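Terminal oxygenase component of carbazole 1,9a-dioxygenase (Nocardioides aromaticivorans, PDB 3GCF) probably dihydroxylates carbazole as the terminal oxygenase of a class IIB Rieske non-heme iron dioxygenase, using a [2Fe-2S] cluster and a mononuclear iron(II). Local coordinates at residues Phe140-Ile143 with Pro148-Leu151; Trp35-Phe40 with Tyr287-Pro292; Val220-Trp225 with Ser374-Gly379; Gly47-Val52 with Lys84-Phe89. All coordinates share one frame; numbering follows the deposited sequence.

The four contacts illustrate how chemistry follows place in a two-domain Rieske oxygenase subunit. Contacts 1 and 2 lie in the interior and are held by apolar carbons and ring faces; they share neighbouring strands 34-40 and 138-143 of one antiparallel sheet, and Trp35 NE1 is probably hydrogen-bonded to His149 O between them. Contact 2 alone joins this sheet to that of the catalytic domain. Contacts 3 and 4 are at the surface. Contact 3 turns to charge, with a salt bridge and a guanidinium stack, and meets contact 1 where Arg378 touches His149. Contact 4, on strand 49-54 of the Rieske-side sheet and touching contact 2 through Val52 and Ala38, stays apolar and lies beside a second subunit.

Contact 1: Phe140-Ile143 with Pro148-Leu151; sequences FVFI and PHAL
Phe142 is met by two residues of the loop that follows its own strand, each from a different direction. Pro148 lies over one face of the ring: its CA stands 3.5 Å from the ring centroid, only 9° off the normal, and its CB settles nearer the root of the ring, 3.6 Å from Phe142 CG. His149 comes to the rim instead. Phe142 CE1 points into the imidazole face and reaches His149 CE1 at 3.5 Å, an offset edge-to-face pair with the ring planes at 84°. The phenyl gets there because Phe142 CG is anti to the backbone N (chi1 -167°). Two residues back along the strand, Phe140 offers a face to Leu151, whose CD1 is 3.8 Å from Phe140 CG and sits toward the rim of the ring. The fold element is the end of strand 138-143 in the antiparallel sheet on the Rieske side; the chain turns back after it, and residues 148-151 run along the side of the strand bearing Phe140 and Phe142. No hydrogen bond links the two segments. Farther out, Trp35 of the adjacent strand makes edge-to-face pairs with both Phe142 and His149, and its NE1 donates to His149 O. The rotation of the imidazole is fixed by Asp154, whose OD2 is hydrogen-bonded to His149 NE2, next to CE1, while Leu155 and Phe159 pack against Phe140.

Contact 2: Trp35-Phe40 with Tyr287-Pro292; sequences WHPAAF and YEFYVP
Strands 35-40 and 287-292 cross almost perpendicularly, at -91°; their axes approach to 7.6 Å, and His36 and Val291 have the nearest CA atoms. This is orthogonal packing of two antiparallel sheets: strand 34-40 is an outermost strand of the Rieske-side sheet, whereas strand 285-292 belongs to the seven-stranded sheet of the catalytic domain. No hydrogen bond joins the two segments, and the interface is made almost wholly of apolar carbons. Beyond the crossing, a classic beta bulge sets Ala38 and Ala39 together opposite Val139 of the neighbouring strand. Pro37 is the central residue, touching both Phe289 and Val291. Its CG and CD stand above the phenyl plane at the CG-CD2 rim, with CD 3.5 Å from Phe289 CD2, and CB, higher on the same side, is over the face. Phe289 CG is anti to its own carbonyl carbon (chi1 -60°), which turns one face of the phenyl to the proline ring. Alanine in place of Phe289 would probably leave Pro37 CG and CD without their aromatic partner and open a gap between the sheets, next to Phe301 and Leu155, which also pack on the phenyl. Val291 uses both branches. CG1 approaches His36 CB at 4.0 Å, and the imidazole beyond has its NE2 hydrogen-bonded to Phe31 O. The other methyl, Val291 CG2, sits 3.6 Å from both Pro37 CG and Pro37 O.

Contact 3: Val220-Trp225 with Ser374-Gly379; sequences VYDENW and SERGRG
Trp225 forms the close-packed half of this contact, its indole held between the chain at Arg376 and the side chain of Arg378. The guanidinium of Arg378 lies nearly flat on the indole, the planes 23° apart, in an off-centre cation-pi stack. Its NH2 does most of the touching, 3.3 Å above the ring plane and toward the pyrrole rim, over NE1; both nitrogens are donors, so the closeness is stacking without a hydrogen bond. Arg378 reaches out with a straight aliphatic chain, which carries its flat end across to the ring. At the indole edge, in its plane, Trp225 CH2 comes to 3.4 Å from Arg376 O. The same NH2 of Arg378 forms a salt bridge with Glu153, which also touches Trp225 and so ties the stack to the loop after strand 138-143. In the fold, the contact lays the turn after strand 218-221, an outermost strand of the catalytic-domain sheet, against the C-terminal end of helix 364-376, just where Gly377 leaves helical geometry. The looser, solvent-side half is ionic. Arg376 NH2 meets Asp222 OD2 at 2.7 Å in a salt bridge whose hydrogen bond is weak, bent to 116°. The carboxylate and guanidinium planes are 72° apart, so the usual side-by-side pairing is missing; Asp222 OD1 instead stands over the guanidinium face, 2.8 Å from Arg376 NE. Asp222 OD1 has a second cation in Lys227, whose positive charge is likely to favour the ionised carboxylate despite Glu375 OE1, 5.0 Å from Asp222 OD2.

Contact 4: Gly47-Val52 with Lys84-Phe89; sequences GEFVAV and KEPLCF
Phe49 carries the whole contact, and its interactions fall into two apolar kinds. The first is CH-pi: Pro86 CB stands over one face of the phenyl, 3.6 Å from the centroid and 16° off the normal. Pro86 CG extends this cover toward the root of the ring, 3.7 Å from Phe49 CD2, the two side chains running past one another in opposed senses. The second is van der Waals contact at the far end, where Phe49 CZ meets Cys88 CB at 4.0 Å near the ring plane. Phe49 CG is anti to the carbonyl carbon (chi1 -69°), which directs the ring at the loop. On its own sheet the phenyl also packs against Leu60 and Thr62 of strand 57-64. Replacing Phe49 by a serine would probably deprive Pro86 of the aromatic face it rests on and open a gap between strand and loop. The contact joins strand 49-54, an outermost strand of its sheet within this chain, to the loop before strand 93-95 in the Rieske [2Fe-2S] domain; the side chain of Leu87 is about 9 Å from the cluster and packs on Arg194 of the second subunit. With no hydrogen bond or ion pair across it, this junction relies on shape and dispersion between ring face and proline.

Contact 1: Phe140-Ile143 with Pro148-Leu151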
loop_
_atom_site.group_PDB
_atom_site.type_symbol
_atom_site.label_atom_id
_atom_site.label_comp_id
_atom_site.label_asym_id
_atom_site.label_seq_id
_atom_site.Cartn_x
_atom_site.Cartn_y
_atom_site.Cartn_z
ATOM N N PHE A 140 -4.734 11.651 -30.255
ATOM C CA PHE A 140 -3.612 10.721 -30.310
ATOM C C PHE A 140 -2.324 11.474 -30.012
ATOM O O PHE A 140 -2.168 12.635 -30.396
ATOM C CB PHE A 140 -3.524 10.069 -31.694
ATOM C CG PHE A 140 -4.663 9.134 -31.999
ATOM C CD1 PHE A 140 -4.649 7.824 -31.533
ATOM C CD2 PHE A 140 -5.767 9.576 -32.726
ATOM C CE1 PHE A 140 -5.719 6.963 -31.784
ATOM C CE2 PHE A 140 -6.846 8.722 -32.984
ATOM C CZ PHE A 140 -6.822 7.412 -32.511
ATOM N N VAL A 141 -1.412 10.808 -29.315
ATOM C CA VAL A 141 -0.127 11.388 -28.956
ATOM C C VAL A 141 0.967 10.425 -29.402
ATOM O O VAL A 141 0.846 9.213 -29.216
ATOM C CB VAL A 141 -0.014 11.584 -27.425
ATOM C CG1 VAL A 141 1.346 12.160 -27.075
ATOM C CG2 VAL A 141 -1.124 12.498 -26.930
ATOM N N PHE A 142 2.035 10.953 -29.992
ATOM C CA PHE A 142 3.117 10.095 -30.440
ATOM C C PHE A 142 4.147 9.949 -29.325
ATOM O O PHE A 142 4.785 10.923 -28.924
ATOM C CB PHE A 142 3.780 10.670 -31.693
ATOM C CG PHE A 142 4.699 9.702 -32.381
ATOM C CD1 PHE A 142 4.186 8.698 -33.199
ATOM C CD2 PHE A 142 6.073 9.759 -32.175
ATOM C CE1 PHE A 142 5.026 7.761 -33.800
ATOM C CE2 PHE A 142 6.926 8.826 -32.771
ATOM C CZ PHE A 142 6.397 7.822 -33.587
ATOM N N ILE A 143 4.297 8.729 -28.820
ATOM C CA ILE A 143 5.244 8.446 -27.746
ATOM C C ILE A 143 6.481 7.763 -28.327
ATOM O O ILE A 143 6.365 6.769 -29.043
ATOM C CB ILE A 143 4.626 7.495 -26.688
ATOM C CG1 ILE A 143 3.260 8.022 -26.230
ATOM C CG2 ILE A 143 5.568 7.356 -25.504
ATOM C CD1 ILE A 143 3.313 9.346 -25.502
ATOM N N PRO A 148 7.534 11.244 -35.740
ATOM C CA PRO A 148 6.281 10.532 -35.979
ATOM C C PRO A 148 6.051 10.128 -37.428
ATOM O O PRO A 148 6.450 10.832 -38.354
ATOM C CB PRO A 148 5.230 11.517 -35.476
ATOM C CG PRO A 148 5.857 12.851 -35.766
ATOM C CD PRO A 148 7.289 12.640 -35.336
ATOM N N HIS A 149 5.423 8.971 -37.611
ATOM C CA HIS A 149 5.084 8.480 -38.939
ATOM C C HIS A 149 3.575 8.702 -39.052
ATOM O O HIS A 149 2.955 9.222 -38.126
ATOM C CB HIS A 149 5.420 6.993 -39.078
ATOM C CG HIS A 149 4.956 6.157 -37.924
ATOM N ND1 HIS A 149 5.794 5.773 -36.899
ATOM C CD2 HIS A 149 3.730 5.677 -37.607
ATOM C CE1 HIS A 149 5.105 5.093 -36.001
ATOM N NE2 HIS A 149 3.849 5.021 -36.406
ATOM N N ALA A 150 2.988 8.310 -40.178
ATOM C CA ALA A 150 1.559 8.492 -40.399
ATOM C C ALA A 150 0.713 7.790 -39.343
ATOM O O ALA A 150 0.949 6.626 -39.021
ATOM C CB ALA A 150 1.179 7.986 -41.786
ATOM N N LEU A 151 -0.277 8.509 -38.819
ATOM C CA LEU A 151 -1.180 7.979 -37.804
ATOM C C LEU A 151 -1.857 6.688 -38.267
ATOM O O LEU A 151 -2.035 5.757 -37.479
ATOM C CB LEU A 151 -2.258 9.023 -37.465
ATOM C CG LEU A 151 -3.379 8.593 -36.511
ATOM C CD1 LEU A 151 -2.780 8.217 -35.171
ATOM C CD2 LEU A 151 -4.400 9.716 -36.345
#

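Contact 2: Trp35-Phe40 with Tyr287-Pro292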
loop_
_atom_site.group_PDB
_atom_site.type_symbol
_atom_site.label_atom_id
_atom_site.label_comp_id
_atom_site.label_asym_id
_atom_site.label_seq_id
_atom_site.Cartn_x
_atom_site.Cartn_y
_atom_site.Cartn_z
ATOM N N TRP A 35 1.735 5.812 -32.289
ATOM C CA TRP A 35 0.717 6.744 -31.841
ATOM C C TRP A 35 -0.159 5.961 -30.860
ATOM O O TRP A 35 -0.380 4.758 -31.042
ATOM C CB TRP A 35 -0.152 7.212 -33.006
ATOM C CG TRP A 35 0.509 8.157 -33.954
ATOM C CD1 TRP A 35 1.140 7.845 -35.124
ATOM C CD2 TRP A 35 0.576 9.582 -33.829
ATOM N NE1 TRP A 35 1.589 8.989 -35.741
ATOM C CE2 TRP A 35 1.258 10.070 -34.966
ATOM C CE3 TRP A 35 0.122 10.496 -32.864
ATOM C CZ2 TRP A 35 1.500 11.437 -35.166
ATOM C CZ3 TRP A 35 0.363 11.857 -33.063
ATOM C CH2 TRP A 35 1.046 12.311 -34.209
ATOM N N HIS A 36 -0.645 6.641 -29.827
ATOM C CA HIS A 36 -1.519 6.031 -28.824
ATOM C C HIS A 36 -2.571 7.062 -28.427
ATOM O O HIS A 36 -2.271 8.247 -28.331
ATOM C CB HIS A 36 -0.728 5.643 -27.567
ATOM C CG HIS A 36 0.178 4.467 -27.749
ATOM N ND1 HIS A 36 -0.287 3.171 -27.812
ATOM C CD2 HIS A 36 1.526 4.389 -27.863
ATOM C CE1 HIS A 36 0.735 2.345 -27.958
ATOM N NE2 HIS A 36 1.847 3.058 -27.992
ATOM N N PRO A 37 -3.822 6.629 -28.208
ATOM C CA PRO A 37 -4.853 7.595 -27.815
ATOM C C PRO A 37 -4.604 8.064 -26.382
ATOM O O PRO A 37 -4.146 7.290 -25.541
ATOM C CB PRO A 37 -6.147 6.793 -27.947
ATOM C CG PRO A 37 -5.702 5.383 -27.653
ATOM C CD PRO A 37 -4.404 5.292 -28.418
ATOM N N ALA A 38 -4.905 9.329 -26.109
ATOM C CA ALA A 38 -4.708 9.891 -24.777
ATOM C C ALA A 38 -6.036 10.298 -24.153
ATOM O O ALA A 38 -6.242 10.165 -22.949
ATOM C CB ALA A 38 -3.788 11.111 -24.855
ATOM N N ALA A 39 -6.939 10.794 -24.985
ATOM C CA ALA A 39 -8.223 11.259 -24.502
ATOM C C ALA A 39 -9.127 11.523 -25.686
ATOM O O ALA A 39 -8.734 11.329 -26.835
ATOM C CB ALA A 39 -8.028 12.549 -23.710
ATOM N N PHE A 40 -10.343 11.970 -25.398
ATOM C CA PHE A 40 -11.286 12.305 -26.449
ATOM C C PHE A 40 -11.228 13.810 -26.640
ATOM O O PHE A 40 -11.077 14.563 -25.676
ATOM C CB PHE A 40 -12.686 11.842 -26.061
ATOM C CG PHE A 40 -12.845 10.358 -26.114
ATOM C CD1 PHE A 40 -13.070 9.716 -27.329
ATOM C CD2 PHE A 40 -12.679 9.587 -24.967
ATOM C CE1 PHE A 40 -13.122 8.324 -27.403
ATOM C CE2 PHE A 40 -12.727 8.195 -25.030
ATOM C CZ PHE A 40 -12.947 7.563 -26.250
ATOM N N TYR A 287 -13.940 -0.599 -31.593
ATOM C CA TYR A 287 -12.488 -0.541 -31.536
ATOM C C TYR A 287 -12.085 -0.460 -30.072
ATOM O O TYR A 287 -12.797 0.129 -29.257
ATOM C CB TYR A 287 -11.973 0.702 -32.272
ATOM C CG TYR A 287 -12.237 0.703 -33.763
ATOM C CD1 TYR A 287 -11.451 -0.057 -34.634
ATOM C CD2 TYR A 287 -13.282 1.456 -34.304
ATOM C CE1 TYR A 287 -11.700 -0.066 -36.019
ATOM C CE2 TYR A 287 -13.540 1.455 -35.685
ATOM C CZ TYR A 287 -12.746 0.693 -36.532
ATOM O OH TYR A 287 -13.001 0.690 -37.887
ATOM N N GLU A 288 -10.948 -1.054 -29.733
ATOM C CA GLU A 288 -10.469 -1.014 -28.366
ATOM C C GLU A 288 -8.974 -0.766 -28.337
ATOM O O GLU A 288 -8.223 -1.324 -29.145
ATOM C CB GLU A 288 -10.788 -2.323 -27.633
ATOM C CG GLU A 288 -12.265 -2.710 -27.649
ATOM C CD GLU A 288 -12.620 -3.738 -26.586
ATOM O OE1 GLU A 288 -11.757 -4.570 -26.227
ATOM O OE2 GLU A 288 -13.775 -3.718 -26.116
ATOM N N PHE A 289 -8.551 0.094 -27.415
ATOM C CA PHE A 289 -7.138 0.410 -27.235
ATOM C C PHE A 289 -6.811 0.060 -25.787
ATOM O O PHE A 289 -7.678 0.137 -24.913
ATOM C CB PHE A 289 -6.861 1.897 -27.470
ATOM C CG PHE A 289 -7.224 2.382 -28.848
ATOM C CD1 PHE A 289 -8.554 2.570 -29.209
ATOM C CD2 PHE A 289 -6.232 2.683 -29.774
ATOM C CE1 PHE A 289 -8.889 3.057 -30.475
ATOM C CE2 PHE A 289 -6.557 3.170 -31.042
ATOM C CZ PHE A 289 -7.885 3.357 -31.392
ATOM N N TYR A 290 -5.567 -0.325 -25.537
ATOM C CA TYR A 290 -5.147 -0.697 -24.194
ATOM C C TYR A 290 -3.798 -0.036 -23.944
ATOM O O TYR A 290 -2.767 -0.696 -23.896
ATOM C CB TYR A 290 -5.038 -2.225 -24.093
ATOM C CG TYR A 290 -6.171 -2.972 -24.789
ATOM C CD1 TYR A 290 -6.137 -3.202 -26.163
ATOM C CD2 TYR A 290 -7.276 -3.443 -24.073
ATOM C CE1 TYR A 290 -7.171 -3.887 -26.814
ATOM C CE2 TYR A 290 -8.319 -4.128 -24.710
ATOM C CZ TYR A 290 -8.256 -4.349 -26.085
ATOM O OH TYR A 290 -9.263 -5.042 -26.727
ATOM N N VAL A 291 -3.821 1.281 -23.787
ATOM C CA VAL A 291 -2.607 2.057 -23.591
ATOM C C VAL A 291 -2.015 1.886 -22.202
ATOM O O VAL A 291 -2.669 2.146 -21.197
ATOM C CB VAL A 291 -2.874 3.554 -23.856
ATOM C CG1 VAL A 291 -1.553 4.323 -23.936
ATOM C CG2 VAL A 291 -3.666 3.712 -25.152
ATOM N N PRO A 292 -0.757 1.440 -22.129
ATOM C CA PRO A 292 -0.113 1.247 -20.828
ATOM C C PRO A 292 -0.059 2.554 -20.033
ATOM O O PRO A 292 0.207 3.618 -20.591
ATOM C CB PRO A 292 1.293 0.759 -21.199
ATOM C CG PRO A 292 1.127 0.190 -22.577
ATOM C CD PRO A 292 0.180 1.151 -23.228
#

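Contact 3: Val220-Trp225 with Ser374-Gly379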
loop_
_atom_site.group_PDB
_atom_site.type_symbol
_atom_site.label_atom_id
_atom_site.label_comp_id
_atom_site.label_asym_id
_atom_site.label_seq_id
_atom_site.Cartn_x
_atom_site.Cartn_y
_atom_site.Cartn_z
ATOM N N VAL A 220 -2.349 -13.267 -40.996
ATOM C CA VAL A 220 -1.398 -12.274 -40.526
ATOM C C VAL A 220 -1.118 -11.252 -41.624
ATOM O O VAL A 220 -0.770 -11.611 -42.744
ATOM C CB VAL A 220 -0.073 -12.942 -40.107
ATOM C CG1 VAL A 220 0.902 -11.895 -39.593
ATOM C CG2 VAL A 220 -0.339 -13.984 -39.034
ATOM N N TYR A 221 -1.303 -9.977 -41.300
ATOM C CA TYR A 221 -1.049 -8.895 -42.241
ATOM C C TYR A 221 0.264 -8.269 -41.820
ATOM O O TYR A 221 0.321 -7.528 -40.839
ATOM C CB TYR A 221 -2.172 -7.861 -42.179
ATOM C CG TYR A 221 -3.450 -8.336 -42.827
ATOM C CD1 TYR A 221 -3.581 -8.358 -44.214
ATOM C CD2 TYR A 221 -4.509 -8.820 -42.059
ATOM C CE1 TYR A 221 -4.730 -8.853 -44.825
ATOM C CE2 TYR A 221 -5.665 -9.320 -42.660
ATOM C CZ TYR A 221 -5.766 -9.334 -44.044
ATOM O OH TYR A 221 -6.895 -9.828 -44.652
ATOM N N ASP A 222 1.323 -8.581 -42.556
ATOM C CA ASP A 222 2.645 -8.070 -42.230
ATOM C C ASP A 222 3.350 -7.486 -43.451
ATOM O O ASP A 222 4.559 -7.630 -43.618
ATOM C CB ASP A 222 3.467 -9.201 -41.609
ATOM C CG ASP A 222 4.839 -8.755 -41.162
ATOM O OD1 ASP A 222 5.004 -7.560 -40.835
ATOM O OD2 ASP A 222 5.749 -9.611 -41.125
ATOM N N GLU A 223 2.579 -6.824 -44.304
ATOM C CA GLU A 223 3.114 -6.200 -45.507
ATOM C C GLU A 223 2.842 -4.705 -45.396
ATOM O O GLU A 223 1.728 -4.253 -45.655
ATOM C CB GLU A 223 2.417 -6.765 -46.747
ATOM C CG GLU A 223 3.047 -6.339 -48.061
ATOM C CD GLU A 223 2.295 -6.867 -49.271
ATOM O OE1 GLU A 223 1.145 -6.426 -49.505
ATOM O OE2 GLU A 223 2.857 -7.730 -49.986
ATOM N N ASN A 224 3.858 -3.937 -45.018
ATOM C CA ASN A 224 3.690 -2.494 -44.845
ATOM C C ASN A 224 2.858 -2.303 -43.579
ATOM O O ASN A 224 2.831 -3.183 -42.716
ATOM C CB ASN A 224 2.964 -1.876 -46.049
ATOM C CG ASN A 224 3.824 -1.845 -47.304
ATOM O OD1 ASN A 224 3.305 -1.763 -48.417
ATOM N ND2 ASN A 224 5.143 -1.897 -47.130
ATOM N N TRP A 225 2.183 -1.164 -43.464
ATOM C CA TRP A 225 1.357 -0.889 -42.295
ATOM C C TRP A 225 -0.064 -0.525 -42.710
ATOM O O TRP A 225 -0.287 -0.029 -43.809
ATOM C CB TRP A 225 1.958 0.250 -41.466
ATOM C CG TRP A 225 3.339 -0.023 -40.951
ATOM C CD1 TRP A 225 4.522 0.264 -41.575
ATOM C CD2 TRP A 225 3.684 -0.636 -39.702
ATOM N NE1 TRP A 225 5.581 -0.130 -40.788
ATOM C CE2 TRP A 225 5.096 -0.685 -39.634
ATOM C CE3 TRP A 225 2.938 -1.151 -38.635
ATOM C CZ2 TRP A 225 5.776 -1.228 -38.538
ATOM C CZ3 TRP A 225 3.615 -1.693 -37.545
ATOM C CH2 TRP A 225 5.022 -1.725 -37.507
ATOM N N SER A 374 6.297 -8.863 -31.318
ATOM C CA SER A 374 7.684 -8.994 -30.910
ATOM C C SER A 374 8.603 -8.639 -32.078
ATOM O O SER A 374 9.647 -8.017 -31.886
ATOM C CB SER A 374 7.956 -10.425 -30.446
ATOM O OG SER A 374 9.308 -10.604 -30.070
ATOM N N GLU A 375 8.201 -9.018 -33.287
ATOM C CA GLU A 375 9.001 -8.745 -34.481
ATOM C C GLU A 375 8.794 -7.362 -35.091
ATOM O O GLU A 375 9.707 -6.822 -35.709
ATOM C CB GLU A 375 8.705 -9.776 -35.577
ATOM C CG GLU A 375 8.751 -11.225 -35.138
ATOM C CD GLU A 375 8.325 -12.178 -36.248
ATOM O OE1 GLU A 375 7.353 -11.856 -36.975
ATOM O OE2 GLU A 375 8.952 -13.254 -36.385
ATOM N N ARG A 376 7.611 -6.780 -34.923
ATOM C CA ARG A 376 7.341 -5.487 -35.541
ATOM C C ARG A 376 7.137 -4.277 -34.636
ATOM O O ARG A 376 7.059 -3.153 -35.134
ATOM C CB ARG A 376 6.140 -5.618 -36.477
ATOM C CG ARG A 376 6.261 -6.744 -37.484
ATOM C CD ARG A 376 7.274 -6.432 -38.571
ATOM N NE ARG A 376 7.459 -7.578 -39.454
ATOM C CZ ARG A 376 8.128 -7.545 -40.603
ATOM N NH1 ARG A 376 8.682 -6.414 -41.025
ATOM N NH2 ARG A 376 8.249 -8.649 -41.332
ATOM N N GLY A 377 7.019 -4.487 -33.327
ATOM C CA GLY A 377 6.854 -3.345 -32.440
ATOM C C GLY A 377 8.009 -2.405 -32.730
ATOM O O GLY A 377 9.158 -2.821 -32.666
ATOM N N ARG A 378 7.727 -1.148 -33.058
ATOM C CA ARG A 378 8.793 -0.205 -33.390
ATOM C C ARG A 378 9.785 0.083 -32.271
ATOM O O ARG A 378 10.963 0.316 -32.529
ATOM C CB ARG A 378 8.204 1.109 -33.896
ATOM C CG ARG A 378 7.671 1.044 -35.318
ATOM C CD ARG A 378 6.888 2.303 -35.607
ATOM N NE ARG A 378 6.224 2.302 -36.904
ATOM C CZ ARG A 378 6.795 2.688 -38.039
ATOM N NH1 ARG A 378 8.056 3.101 -38.046
ATOM N NH2 ARG A 378 6.093 2.691 -39.160
ATOM N N GLY A 379 9.316 0.074 -31.031
ATOM C CA GLY A 379 10.213 0.335 -29.922
ATOM C C GLY A 379 9.724 -0.336 -28.660
ATOM O O GLY A 379 8.521 -0.387 -28.406
#

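Contact 4: Gly47-Val52 with Lys84-Phe89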
loop_
_atom_site.group_PDB
_atom_site.type_symbol
_atom_site.label_atom_id
_atom_site.label_comp_id
_atom_site.label_asym_id
_atom_site.label_seq_id
_atom_site.Cartn_x
_atom_site.Cartn_y
_atom_site.Cartn_z
ATOM N N GLY A 47 -8.428 26.339 -23.294
ATOM C CA GLY A 47 -7.887 26.682 -21.989
ATOM C C GLY A 47 -8.054 25.639 -20.892
ATOM O O GLY A 47 -7.611 25.842 -19.760
ATOM N N GLU A 48 -8.687 24.519 -21.218
ATOM C CA GLU A 48 -8.900 23.464 -20.237
ATOM C C GLU A 48 -7.701 22.513 -20.192
ATOM O O GLU A 48 -6.952 22.401 -21.159
ATOM C CB GLU A 48 -10.194 22.713 -20.579
ATOM C CG GLU A 48 -10.417 21.416 -19.814
ATOM C CD GLU A 48 -11.846 20.904 -19.934
ATOM O OE1 GLU A 48 -12.496 21.173 -20.969
ATOM O OE2 GLU A 48 -12.311 20.222 -18.994
ATOM N N PHE A 49 -7.516 21.842 -19.059
ATOM C CA PHE A 49 -6.401 20.910 -18.894
ATOM C C PHE A 49 -6.857 19.487 -18.588
ATOM O O PHE A 49 -7.853 19.274 -17.895
ATOM C CB PHE A 49 -5.489 21.374 -17.758
ATOM C CG PHE A 49 -4.719 22.619 -18.064
ATOM C CD1 PHE A 49 -3.542 22.557 -18.795
ATOM C CD2 PHE A 49 -5.166 23.855 -17.614
ATOM C CE1 PHE A 49 -2.815 23.712 -19.073
ATOM C CE2 PHE A 49 -4.450 25.016 -17.886
ATOM C CZ PHE A 49 -3.271 24.946 -18.617
ATOM N N VAL A 50 -6.118 18.518 -19.113
ATOM C CA VAL A 50 -6.406 17.111 -18.864
ATOM C C VAL A 50 -5.071 16.414 -18.699
ATOM O O VAL A 50 -4.224 16.459 -19.593
ATOM C CB VAL A 50 -7.172 16.447 -20.022
ATOM C CG1 VAL A 50 -7.320 14.954 -19.742
ATOM C CG2 VAL A 50 -8.548 17.092 -20.179
ATOM N N ALA A 51 -4.874 15.782 -17.549
ATOM C CA ALA A 51 -3.624 15.093 -17.289
ATOM C C ALA A 51 -3.759 13.605 -17.590
ATOM O O ALA A 51 -4.733 12.970 -17.190
ATOM C CB ALA A 51 -3.205 15.300 -15.830
ATOM N N VAL A 52 -2.784 13.057 -18.303
ATOM C CA VAL A 52 -2.797 11.642 -18.633
ATOM C C VAL A 52 -1.413 11.045 -18.404
ATOM O O VAL A 52 -0.412 11.763 -18.355
ATOM C CB VAL A 52 -3.208 11.389 -20.117
ATOM C CG1 VAL A 52 -4.569 12.010 -20.402
ATOM C CG2 VAL A 52 -2.149 11.945 -21.059
ATOM N N LYS A 84 -0.920 19.558 -10.777
ATOM C CA LYS A 84 -1.292 19.797 -9.382
ATOM C C LYS A 84 -2.125 21.079 -9.327
ATOM O O LYS A 84 -3.047 21.194 -8.524
ATOM C CB LYS A 84 -0.050 19.983 -8.497
ATOM C CG LYS A 84 0.781 18.724 -8.290
ATOM C CD LYS A 84 0.099 17.731 -7.350
ATOM C CE LYS A 84 0.976 16.493 -7.146
ATOM N NZ LYS A 84 0.528 15.645 -6.001
ATOM N N GLU A 85 -1.777 22.038 -10.184
ATOM C CA GLU A 85 -2.467 23.324 -10.261
ATOM C C GLU A 85 -2.029 23.975 -11.574
ATOM O O GLU A 85 -1.195 24.880 -11.591
ATOM C CB GLU A 85 -2.077 24.205 -9.067
ATOM C CG GLU A 85 -2.765 25.569 -9.030
ATOM C CD GLU A 85 -2.391 26.388 -7.799
ATOM O OE1 GLU A 85 -2.896 26.095 -6.696
ATOM O OE2 GLU A 85 -1.582 27.327 -7.933
ATOM N N PRO A 86 -2.594 23.509 -12.699
ATOM C CA PRO A 86 -2.262 24.025 -14.030
ATOM C C PRO A 86 -2.614 25.492 -14.219
ATOM O O PRO A 86 -3.720 25.921 -13.899
ATOM C CB PRO A 86 -3.040 23.093 -14.958
ATOM C CG PRO A 86 -4.269 22.788 -14.151
ATOM C CD PRO A 86 -3.720 22.556 -12.764
ATOM N N LEU A 87 -1.664 26.260 -14.738
ATOM C CA LEU A 87 -1.873 27.684 -14.948
ATOM C C LEU A 87 -1.546 28.116 -16.365
ATOM O O LEU A 87 -0.618 27.603 -16.986
ATOM C CB LEU A 87 -1.003 28.492 -13.975
ATOM C CG LEU A 87 -1.245 28.325 -12.475
ATOM C CD1 LEU A 87 -0.143 29.038 -11.715
ATOM C CD2 LEU A 87 -2.612 28.893 -12.093
ATOM N N CYS A 88 -2.325 29.062 -16.875
ATOM C CA CYS A 88 -2.095 29.598 -18.207
ATOM C C CYS A 88 -2.449 31.074 -18.205
ATOM O O CYS A 88 -3.604 31.442 -17.984
ATOM C CB CYS A 88 -2.939 28.875 -19.256
ATOM S SG CYS A 88 -2.713 29.587 -20.915
ATOM N N PHE A 89 -1.459 31.923 -18.445
ATOM C CA PHE A 89 -1.704 33.357 -18.462
ATOM C C PHE A 89 -1.637 33.901 -19.879
ATOM O O PHE A 89 -1.878 35.079 -20.114
ATOM C CB PHE A 89 -0.702 34.062 -17.555
ATOM C CG PHE A 89 -0.823 33.659 -16.115
ATOM C CD1 PHE A 89 -1.893 34.106 -15.344
ATOM C CD2 PHE A 89 0.108 32.800 -15.541
ATOM C CE1 PHE A 89 -2.033 33.698 -14.020
ATOM C CE2 PHE A 89 -0.022 32.387 -14.220
ATOM C CZ PHE A 89 -1.094 32.835 -13.456
#